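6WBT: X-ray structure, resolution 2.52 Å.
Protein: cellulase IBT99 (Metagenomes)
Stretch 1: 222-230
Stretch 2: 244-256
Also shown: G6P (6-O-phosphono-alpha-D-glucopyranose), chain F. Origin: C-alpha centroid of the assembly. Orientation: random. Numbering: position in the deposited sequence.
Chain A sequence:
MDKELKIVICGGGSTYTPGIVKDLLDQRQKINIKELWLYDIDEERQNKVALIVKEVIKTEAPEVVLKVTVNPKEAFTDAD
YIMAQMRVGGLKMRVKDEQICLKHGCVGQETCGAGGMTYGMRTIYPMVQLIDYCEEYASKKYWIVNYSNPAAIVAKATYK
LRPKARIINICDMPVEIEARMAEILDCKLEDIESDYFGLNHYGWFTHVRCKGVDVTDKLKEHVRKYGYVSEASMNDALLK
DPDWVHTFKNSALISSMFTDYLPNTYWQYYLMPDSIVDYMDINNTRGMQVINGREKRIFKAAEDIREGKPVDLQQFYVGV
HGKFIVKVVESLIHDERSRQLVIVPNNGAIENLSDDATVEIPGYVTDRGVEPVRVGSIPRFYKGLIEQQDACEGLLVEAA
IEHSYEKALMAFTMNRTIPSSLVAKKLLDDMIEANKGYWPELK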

# COMPACT_ATOMS: atom_id res chain seq x y z
N HIS A 222 -11.75 -36.40 -3.59
CA HIS A 222 -11.43 -37.47 -2.64
C HIS A 222 -11.33 -36.94 -1.22
O HIS A 222 -11.75 -37.62 -0.27
CB HIS A 222 -10.13 -38.15 -3.05
CG HIS A 222 -9.66 -39.19 -2.08
ND1 HIS A 222 -9.89 -40.54 -2.27
CD2 HIS A 222 -8.98 -39.09 -0.92
CE1 HIS A 222 -9.37 -41.22 -1.26
NE2 HIS A 222 -8.81 -40.36 -0.43
N VAL A 223 -10.77 -35.75 -1.04
CA VAL A 223 -10.54 -35.22 0.31
C VAL A 223 -11.87 -34.89 0.99
O VAL A 223 -12.02 -35.08 2.20
CB VAL A 223 -9.61 -34.00 0.25
CG1 VAL A 223 -9.42 -33.41 1.64
CG2 VAL A 223 -8.27 -34.40 -0.34
N ARG A 224 -12.85 -34.41 0.22
CA ARG A 224 -14.14 -34.05 0.81
C ARG A 224 -14.88 -35.25 1.38
O ARG A 224 -15.75 -35.07 2.24
CB ARG A 224 -15.01 -33.35 -0.24
CG ARG A 224 -14.64 -31.89 -0.47
CD ARG A 224 -15.29 -31.36 -1.73
NE ARG A 224 -14.80 -30.03 -2.09
CZ ARG A 224 -14.99 -29.46 -3.27
NH1 ARG A 224 -15.67 -30.09 -4.22
NH2 ARG A 224 -14.50 -28.25 -3.51
N LYS A 225 -14.55 -36.46 0.93
CA LYS A 225 -15.22 -37.67 1.41
C LYS A 225 -14.38 -38.49 2.37
O LYS A 225 -14.91 -39.03 3.34
CB LYS A 225 -15.64 -38.54 0.22
CG LYS A 225 -16.92 -38.08 -0.45
CD LYS A 225 -16.75 -37.90 -1.95
CE LYS A 225 -16.54 -39.23 -2.66
NZ LYS A 225 -16.49 -39.06 -4.14
N TYR A 226 -13.06 -38.58 2.15
CA TYR A 226 -12.19 -39.38 3.00
C TYR A 226 -11.05 -38.58 3.61
O TYR A 226 -10.25 -39.16 4.36
CB TYR A 226 -11.61 -40.56 2.21
CG TYR A 226 -12.60 -41.25 1.31
CD1 TYR A 226 -13.61 -42.05 1.84
CD2 TYR A 226 -12.53 -41.12 -0.07
CE1 TYR A 226 -14.52 -42.69 1.02
CE2 TYR A 226 -13.43 -41.76 -0.90
CZ TYR A 226 -14.43 -42.54 -0.35
OH TYR A 226 -15.33 -43.17 -1.18
N GLY A 227 -10.94 -37.29 3.32
CA GLY A 227 -9.81 -36.54 3.82
C GLY A 227 -8.55 -36.87 3.03
O GLY A 227 -8.59 -37.36 1.90
N TYR A 228 -7.41 -36.60 3.66
CA TYR A 228 -6.11 -36.92 3.08
C TYR A 228 -5.71 -38.38 3.28
O TYR A 228 -4.53 -38.71 3.15
CB TYR A 228 -5.04 -36.00 3.67
CG TYR A 228 -5.13 -34.57 3.20
CD1 TYR A 228 -5.35 -34.28 1.86
CD2 TYR A 228 -5.00 -33.51 4.08
CE1 TYR A 228 -5.44 -32.97 1.41
CE2 TYR A 228 -5.08 -32.20 3.65
CZ TYR A 228 -5.30 -31.93 2.32
OH TYR A 228 -5.39 -30.63 1.88
N VAL A 229 -6.67 -39.25 3.57
CA VAL A 229 -6.41 -40.66 3.82
C VAL A 229 -6.92 -41.47 2.63
O VAL A 229 -8.08 -41.34 2.23
CB VAL A 229 -7.08 -41.14 5.13
CG1 VAL A 229 -7.14 -42.65 5.17
CG2 VAL A 229 -6.32 -40.60 6.33
N SER A 230 -6.04 -42.30 2.07
CA SER A 230 -6.40 -43.26 1.05
C SER A 230 -6.12 -44.67 1.57
O SER A 230 -5.53 -44.86 2.64
CB SER A 230 -5.62 -43.00 -0.25
OG SER A 230 -4.23 -43.18 -0.06
N TRP A 244 -2.64 -39.51 13.64
CA TRP A 244 -2.45 -38.97 12.29
C TRP A 244 -3.60 -39.35 11.37
O TRP A 244 -3.90 -38.61 10.43
CB TRP A 244 -1.12 -39.43 11.71
CG TRP A 244 0.05 -38.57 12.10
CD1 TRP A 244 1.19 -38.98 12.73
CD2 TRP A 244 0.18 -37.16 11.88
NE1 TRP A 244 2.02 -37.91 12.92
CE2 TRP A 244 1.43 -36.78 12.41
CE3 TRP A 244 -0.63 -36.19 11.30
CZ2 TRP A 244 1.89 -35.47 12.37
CZ3 TRP A 244 -0.17 -34.88 11.26
CH2 TRP A 244 1.07 -34.53 11.79
N VAL A 245 -4.23 -40.50 11.60
CA VAL A 245 -5.39 -40.88 10.80
C VAL A 245 -6.56 -39.94 11.09
O VAL A 245 -7.21 -39.43 10.17
CB VAL A 245 -5.78 -42.35 11.07
CG1 VAL A 245 -6.93 -42.76 10.18
CG2 VAL A 245 -4.58 -43.25 10.87
N HIS A 246 -6.83 -39.69 12.37
CA HIS A 246 -7.86 -38.72 12.74
C HIS A 246 -7.50 -37.32 12.27
O HIS A 246 -8.39 -36.54 11.93
CB HIS A 246 -8.06 -38.74 14.26
CG HIS A 246 -8.94 -37.64 14.77
ND1 HIS A 246 -10.30 -37.78 14.90
CD2 HIS A 246 -8.64 -36.39 15.18
CE1 HIS A 246 -10.81 -36.66 15.37
NE2 HIS A 246 -9.83 -35.79 15.55
N THR A 247 -6.21 -37.00 12.23
CA THR A 247 -5.79 -35.66 11.81
C THR A 247 -6.00 -35.46 10.32
O THR A 247 -6.43 -34.38 9.89
CB THR A 247 -4.33 -35.44 12.19
OG1 THR A 247 -4.11 -35.88 13.53
CG2 THR A 247 -3.98 -33.97 12.11
N PHE A 248 -5.69 -36.47 9.51
CA PHE A 248 -5.87 -36.33 8.06
C PHE A 248 -7.34 -36.44 7.67
O PHE A 248 -7.77 -35.77 6.72
CB PHE A 248 -5.05 -37.39 7.32
CG PHE A 248 -3.57 -37.12 7.32
CD1 PHE A 248 -3.09 -35.82 7.37
CD2 PHE A 248 -2.67 -38.16 7.25
CE1 PHE A 248 -1.73 -35.57 7.37
CE2 PHE A 248 -1.31 -37.92 7.25
CZ PHE A 248 -0.84 -36.63 7.30
N LYS A 249 -8.11 -37.27 8.37
CA LYS A 249 -9.51 -37.47 8.02
C LYS A 249 -10.41 -36.31 8.44
O LYS A 249 -11.55 -36.23 7.98
CB LYS A 249 -10.02 -38.78 8.66
CG LYS A 249 -11.23 -39.37 7.97
CD LYS A 249 -11.59 -40.73 8.56
CE LYS A 249 -10.49 -41.75 8.31
NZ LYS A 249 -10.27 -42.01 6.86
N ASN A 250 -9.92 -35.41 9.29
CA ASN A 250 -10.69 -34.23 9.67
C ASN A 250 -10.73 -33.18 8.57
O ASN A 250 -11.57 -32.27 8.62
CB ASN A 250 -10.14 -33.61 10.95
CG ASN A 250 -10.90 -34.04 12.18
OD1 ASN A 250 -10.53 -35.00 12.86
ND2 ASN A 250 -11.98 -33.32 12.49
N SER A 251 -9.84 -33.27 7.58
CA SER A 251 -9.83 -32.31 6.48
C SER A 251 -11.04 -32.43 5.57
O SER A 251 -11.26 -31.55 4.74
CB SER A 251 -8.55 -32.47 5.66
OG SER A 251 -7.40 -32.26 6.46
N ALA A 252 -11.83 -33.50 5.71
CA ALA A 252 -13.01 -33.66 4.87
C ALA A 252 -14.05 -32.59 5.18
O ALA A 252 -14.68 -32.05 4.26
CB ALA A 252 -13.60 -35.06 5.07
N LEU A 253 -14.25 -32.28 6.46
CA LEU A 253 -15.23 -31.26 6.83
C LEU A 253 -14.77 -29.87 6.38
O LEU A 253 -15.58 -29.08 5.88
CB LEU A 253 -15.47 -31.28 8.34
CG LEU A 253 -16.33 -32.41 8.92
CD1 LEU A 253 -17.62 -32.56 8.13
CD2 LEU A 253 -15.58 -33.73 9.01
N ILE A 254 -13.49 -29.57 6.55
CA ILE A 254 -12.98 -28.25 6.18
C ILE A 254 -13.00 -28.07 4.66
O ILE A 254 -13.36 -27.01 4.15
CB ILE A 254 -11.57 -28.03 6.76
CG1 ILE A 254 -11.61 -28.12 8.29
CG2 ILE A 254 -11.01 -26.69 6.32
CD1 ILE A 254 -10.27 -27.89 8.95
N SER A 255 -12.63 -29.12 3.92
CA SER A 255 -12.64 -29.04 2.47
C SER A 255 -14.04 -29.06 1.88
O SER A 255 -14.20 -28.78 0.69
CB SER A 255 -11.81 -30.19 1.87
OG SER A 255 -12.32 -31.45 2.29
N SER A 256 -15.06 -29.40 2.68
CA SER A 256 -16.43 -29.40 2.21
C SER A 256 -17.15 -28.08 2.47
O SER A 256 -18.02 -27.69 1.69
CB SER A 256 -17.22 -30.55 2.85
OG SER A 256 -16.66 -31.80 2.51
C1 G6P F . 4.69 -32.61 11.02
C2 G6P F . 4.57 -31.16 11.51
C3 G6P F . 5.37 -30.95 12.78
C4 G6P F . 5.02 -32.01 13.82
C5 G6P F . 5.20 -33.39 13.20
C6 G6P F . 4.91 -34.51 14.19
O1 G6P F . 6.04 -32.87 10.62
O2 G6P F . 5.05 -30.28 10.49
O3 G6P F . 5.09 -29.64 13.31
O4 G6P F . 5.87 -31.87 14.96
O5 G6P F . 4.33 -33.51 12.07
O6 G6P F . 4.67 -34.00 15.50
P G6P F . 4.68 -34.99 16.77
O1P G6P F . 3.55 -34.50 17.63
O2P G6P F . 6.06 -34.83 17.36
O3P G6P F . 4.44 -36.35 16.15

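Two hydrogen bonds join these segments, and each uses a backbone carbonyl of the second stretch as acceptor. Near the C-terminal end of helix 222-226, the Arg 224 side chain extends to Ser 255, where NE donates to Ser 255 O at 3.1 Å. The oxygen lies at the edge of the guanidinium, near its plane, where the N-H bonds point. A long side chain suits this task: its aliphatic part passes Ser 255, with Arg 224 CG 3.6 Å from Ser 255 OG, and NE reaches Ser 255 O.

The second bond runs from backbone to backbone. Tyr 228 N donates to Phe 248 O at 3.2 Å, with a nearly straight N-H...O angle of 164°. Phe 248 O also accepts a weak bond from Ser 251 N at 3.4 Å, so one acceptor serves both its own chain segment and the other stretch.

Gly 227 makes this approach possible. The helix ends as Gly 227 N donates to Val 223 O at 2.7 Å, and the chain then leaves the helical conformation with positive phi, in a type II' turn from Tyr 226 to Val 229. Positive phi by itself favours glycine, and packing demands it too: an ideal CB here would lie 2.5 Å from Phe 248 O and 2.8 Å from Lys 249 CA, both clashes. Val 223 O, besides accepting from Gly 227, has Ala 252 CA at 3.2 Å in a CA-H...O contact. The small methyl of Ala 252 fits this close passage, its CB lying 3.6 Å from Arg 224 O.

Two serines of the second stretch, Ser 255 and Ser 256, bond through their hydroxyls to backbone carbonyls of their own stretch. Ser 255 OG donates to Ser 251 O at 2.7 Å, and Ser 256 OG to Ala 252 O at 2.7 Å. Hydroxyls satisfied in this way can sit against the other stretch without needing a partner there: Val 223 CG1 packs 3.6 Å from Ser 255 OG, while Ser 256 OG comes within 3.4 Å of Arg 224 O at an angle too poor for a hydrogen bond.

In the second half of the turn the side chains of Tyr 228 and Val 229 add apolar contacts. Val 229 CG2 meets Phe 248 CB at 3.6 Å, also lying at the edge of the phenyl ring, and Tyr 228 CB lies 3.9 Å from Phe 248 CB. The backbone of Val 229 is not left idle, for its O accepts from His 222 NE2 at 2.9 Å, tying the loop back to the helix. Tyr 228 is buried, and its OH is hydrogen-bonded elsewhere in the structure.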